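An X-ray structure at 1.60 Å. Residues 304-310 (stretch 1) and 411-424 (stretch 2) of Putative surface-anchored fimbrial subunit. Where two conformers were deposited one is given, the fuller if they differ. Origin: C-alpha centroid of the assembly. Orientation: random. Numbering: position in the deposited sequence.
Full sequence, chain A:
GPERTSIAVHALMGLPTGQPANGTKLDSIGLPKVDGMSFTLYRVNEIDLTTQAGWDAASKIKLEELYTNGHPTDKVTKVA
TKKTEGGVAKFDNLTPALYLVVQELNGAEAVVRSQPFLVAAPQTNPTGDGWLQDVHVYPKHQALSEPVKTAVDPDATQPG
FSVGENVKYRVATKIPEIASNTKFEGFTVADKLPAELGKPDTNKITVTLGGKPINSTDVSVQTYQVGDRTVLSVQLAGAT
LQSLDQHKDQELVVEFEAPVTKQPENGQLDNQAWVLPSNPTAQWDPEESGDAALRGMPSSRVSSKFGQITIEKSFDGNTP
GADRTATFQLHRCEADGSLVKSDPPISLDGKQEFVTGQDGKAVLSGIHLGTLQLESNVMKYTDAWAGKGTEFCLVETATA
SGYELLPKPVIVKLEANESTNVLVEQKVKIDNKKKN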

# COMPACT_ATOMS: atom_id res chain seq x y z
N SER A 304 12.81 0.15 2.34
CA SER A 304 14.01 -0.50 2.86
C SER A 304 15.16 -0.20 1.94
O SER A 304 15.03 -0.28 0.73
CB SER A 304 13.77 -2.00 2.97
OG SER A 304 12.74 -2.23 3.93
N LYS A 305 16.30 0.19 2.51
CA LYS A 305 17.40 0.74 1.75
C LYS A 305 18.49 -0.31 1.58
O LYS A 305 18.86 -0.96 2.54
CB LYS A 305 17.96 1.93 2.52
CG LYS A 305 16.90 2.92 3.00
CD LYS A 305 16.12 3.54 1.85
CE LYS A 305 15.17 4.60 2.37
NZ LYS A 305 14.42 5.28 1.29
N PHE A 306 19.01 -0.41 0.36
CA PHE A 306 19.98 -1.44 0.03
C PHE A 306 21.27 -0.81 -0.41
O PHE A 306 21.33 0.33 -0.86
CB PHE A 306 19.45 -2.39 -1.05
CG PHE A 306 18.50 -3.42 -0.50
CD1 PHE A 306 17.22 -3.05 -0.05
CD2 PHE A 306 18.89 -4.73 -0.36
CE1 PHE A 306 16.37 -4.02 0.48
CE2 PHE A 306 18.03 -5.68 0.15
CZ PHE A 306 16.78 -5.33 0.60
N GLY A 307 22.33 -1.61 -0.26
CA GLY A 307 23.66 -1.16 -0.68
C GLY A 307 24.46 -2.27 -1.30
O GLY A 307 24.08 -3.44 -1.30
N GLN A 308 25.56 -1.89 -1.90
CA GLN A 308 26.38 -2.80 -2.70
C GLN A 308 27.85 -2.38 -2.55
O GLN A 308 28.17 -1.22 -2.67
CB GLN A 308 25.99 -2.62 -4.16
CG GLN A 308 26.82 -3.36 -5.14
CD GLN A 308 26.22 -3.29 -6.52
OE1 GLN A 308 25.45 -4.18 -6.91
NE2 GLN A 308 26.56 -2.23 -7.28
N ILE A 309 28.71 -3.35 -2.30
CA ILE A 309 30.15 -3.15 -2.11
C ILE A 309 30.82 -3.72 -3.34
O ILE A 309 30.55 -4.83 -3.73
CB ILE A 309 30.65 -3.86 -0.86
CG1 ILE A 309 30.06 -3.20 0.39
CG2 ILE A 309 32.17 -3.80 -0.78
CD1 ILE A 309 30.21 -4.05 1.62
N THR A 310 31.69 -2.95 -3.96
CA THR A 310 32.51 -3.46 -5.09
C THR A 310 33.98 -3.49 -4.69
O THR A 310 34.56 -2.45 -4.36
CB THR A 310 32.31 -2.70 -6.41
OG1 THR A 310 30.92 -2.78 -6.79
CG2 THR A 310 33.14 -3.31 -7.52
N ILE A 411 37.79 -1.90 6.77
CA ILE A 411 36.53 -1.23 7.10
C ILE A 411 35.93 -0.75 5.79
O ILE A 411 36.64 -0.23 4.93
CB ILE A 411 36.70 -0.04 8.08
CG1 ILE A 411 37.33 -0.51 9.40
CG2 ILE A 411 35.33 0.61 8.36
CD1 ILE A 411 36.68 -1.75 9.96
N VAL A 412 34.65 -1.01 5.62
CA VAL A 412 33.92 -0.53 4.47
C VAL A 412 32.71 0.24 5.00
O VAL A 412 31.86 -0.33 5.67
CB VAL A 412 33.50 -1.68 3.54
CG1 VAL A 412 32.68 -1.16 2.35
CG2 VAL A 412 34.75 -2.45 3.07
N LYS A 413 32.68 1.54 4.74
CA LYS A 413 31.59 2.44 5.14
C LYS A 413 30.41 2.26 4.19
O LYS A 413 30.52 2.60 3.01
CB LYS A 413 32.06 3.91 5.10
CG LYS A 413 33.15 4.28 6.12
CD LYS A 413 33.80 5.64 5.83
CE LYS A 413 34.29 6.35 7.11
NZ LYS A 413 35.08 7.60 6.85
N LEU A 414 29.34 1.67 4.69
CA LEU A 414 28.15 1.42 3.91
C LEU A 414 26.96 1.54 4.81
O LEU A 414 26.72 0.67 5.62
CB LEU A 414 28.22 0.00 3.32
CG LEU A 414 27.22 -0.17 2.19
CD1 LEU A 414 27.77 0.47 0.88
CD2 LEU A 414 26.87 -1.63 2.05
N GLU A 415 26.21 2.63 4.66
CA GLU A 415 25.07 2.87 5.54
C GLU A 415 24.06 3.73 4.81
O GLU A 415 24.37 4.42 3.81
CB GLU A 415 25.52 3.52 6.85
CG GLU A 415 25.97 4.92 6.70
CD GLU A 415 26.38 5.53 8.03
OE1 GLU A 415 27.09 4.86 8.83
OE2 GLU A 415 26.01 6.72 8.25
N ALA A 416 22.84 3.73 5.31
CA ALA A 416 21.77 4.52 4.73
C ALA A 416 21.13 5.31 5.84
O ALA A 416 21.47 5.16 7.01
CB ALA A 416 20.73 3.60 4.05
N ASN A 417 20.21 6.18 5.46
CA ASN A 417 19.49 6.97 6.43
C ASN A 417 18.13 7.34 5.84
O ASN A 417 17.79 6.90 4.73
CB ASN A 417 20.32 8.19 6.82
CG ASN A 417 20.65 9.06 5.65
OD1 ASN A 417 19.74 9.61 5.01
ND2 ASN A 417 21.94 9.19 5.33
N GLU A 418 17.36 8.16 6.57
CA GLU A 418 16.03 8.51 6.11
C GLU A 418 15.97 9.21 4.75
O GLU A 418 14.99 9.07 4.05
CB GLU A 418 15.29 9.37 7.16
CG GLU A 418 15.87 10.76 7.35
CD GLU A 418 15.45 11.43 8.67
OE1 GLU A 418 14.90 10.76 9.57
OE2 GLU A 418 15.67 12.65 8.81
N SER A 419 17.03 9.90 4.38
CA SER A 419 17.09 10.55 3.07
C SER A 419 17.53 9.68 1.90
O SER A 419 17.43 10.12 0.76
CB SER A 419 17.98 11.79 3.11
OG SER A 419 19.37 11.49 2.96
N THR A 420 18.06 8.49 2.18
CA THR A 420 18.65 7.63 1.14
C THR A 420 17.59 7.32 0.10
O THR A 420 16.56 6.80 0.45
CB THR A 420 19.18 6.34 1.77
OG1 THR A 420 20.20 6.77 2.68
CG2 THR A 420 19.80 5.40 0.74
N ASN A 421 17.86 7.65 -1.16
CA ASN A 421 16.89 7.30 -2.21
C ASN A 421 17.52 6.78 -3.50
O ASN A 421 16.86 6.72 -4.53
CB ASN A 421 15.95 8.49 -2.48
CG ASN A 421 16.65 9.75 -2.99
OD1 ASN A 421 17.88 9.84 -3.17
ND2 ASN A 421 15.82 10.75 -3.22
N VAL A 422 18.80 6.44 -3.42
CA VAL A 422 19.50 5.72 -4.47
C VAL A 422 20.31 4.58 -3.82
O VAL A 422 20.45 4.53 -2.60
CB VAL A 422 20.39 6.64 -5.27
CG1 VAL A 422 19.58 7.74 -5.92
CG2 VAL A 422 21.52 7.21 -4.40
N LEU A 423 20.81 3.66 -4.64
CA LEU A 423 21.60 2.55 -4.15
C LEU A 423 22.85 3.06 -3.43
O LEU A 423 23.56 3.91 -3.94
CB LEU A 423 21.97 1.63 -5.31
CG LEU A 423 22.76 0.38 -4.99
CD1 LEU A 423 21.89 -0.61 -4.26
CD2 LEU A 423 23.33 -0.23 -6.24
N VAL A 424 23.10 2.56 -2.24
CA VAL A 424 24.29 2.97 -1.51
C VAL A 424 25.44 2.10 -2.00
O VAL A 424 25.30 0.88 -2.03
CB VAL A 424 24.10 2.81 -0.01
CG1 VAL A 424 25.36 3.16 0.71
CG2 VAL A 424 22.94 3.67 0.51
O HOH W 1 19.49 2.52 -0.81

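Stretch 1 is a single extended strand, and stretch 2 meets it in two ways: as a short parallel backbone pairing at Val424, and as a loop whose side chains pack against it. Together they bury 538 Å², counting both sides. Ser304, at the start, takes no part; its side chain is out of reach of stretch 2 and its hydroxyl is hydrogen-bonded elsewhere in the structure.

Lys305 gives the largest single area of stretch 1, 87 Å². Its CA-to-CB bond points toward stretch 2, and CB lies 3.6 Å from CB of Ala416, a contact in which the small methyl presents little bulk between the two backbones. From there chi1 and chi2 are both m, and chi3 and chi4 are t, so the chain bends near its root and then runs straight. CD passes 4.1 Å from CB of Thr420, and NZ donates a hydrogen bond to the backbone O of Thr420 at 2.8 Å. The long aliphatic segment thus packs while the buried ammonium group finds a carbonyl partner.

That carbonyl belongs to the last residue of a type I turn, Asn417 to Thr420, which is internally well braced. Thr420 N donates to Asn417 O at 3.0 Å, and Asn417 N donates to Thr420 OG1 at 2.8 Å with an angle of 161°. Asn417 OD1 also accepts from Ser419 N and Ser419 OG, each at 2.8 Å. The CA-to-CB bonds of Asn417 and Ser419 point away from stretch 1, and Asn417 OD1 and Ser419 OG bond to each other within the turn.

At Phe306 the interaction passes to the backbone. Its O accepts from Val424 N at 3.2 Å, with a nearly linear angle of 173°, and water 1 lies 2.9 Å from both Phe306 O and Val422 O, placed to link the two backbones. The ring leads away from stretch 2, leaving CB 4.4 Å from CD1 of Leu423.

Gly307 is bridged in parallel to Val424, with their CA atoms 4.3 Å apart. Gly307 CA comes to 2.9 Å from Val424 O, and an ideal CB there would lie 3.1 Å from both that oxygen and CD2 of Leu414. The absence of a side chain therefore matters: the site is too tight to hold a CB comfortably.

Gln308 N completes the pairing by donating to Val424 O at 2.8 Å and 145°, so Val424 is gripped through its N by the residue before Gly307 and through its O by the residue after. The Gln308 side chain extends with chi1 and chi2 both t; NE2 lies 3.9 Å from CD2 of Leu423, while OE1 is hydrogen-bonded elsewhere in the structure.

Ile309 closes the contact with purely apolar packing. Its CB starts sideways, but the end of the side chain comes nearer, placing CG1 3.9 Å from both CG1 of Val412 and CD2 of Leu414. These branched residues, all buried, suit a site without polar partners. Thr310 lies beyond reach.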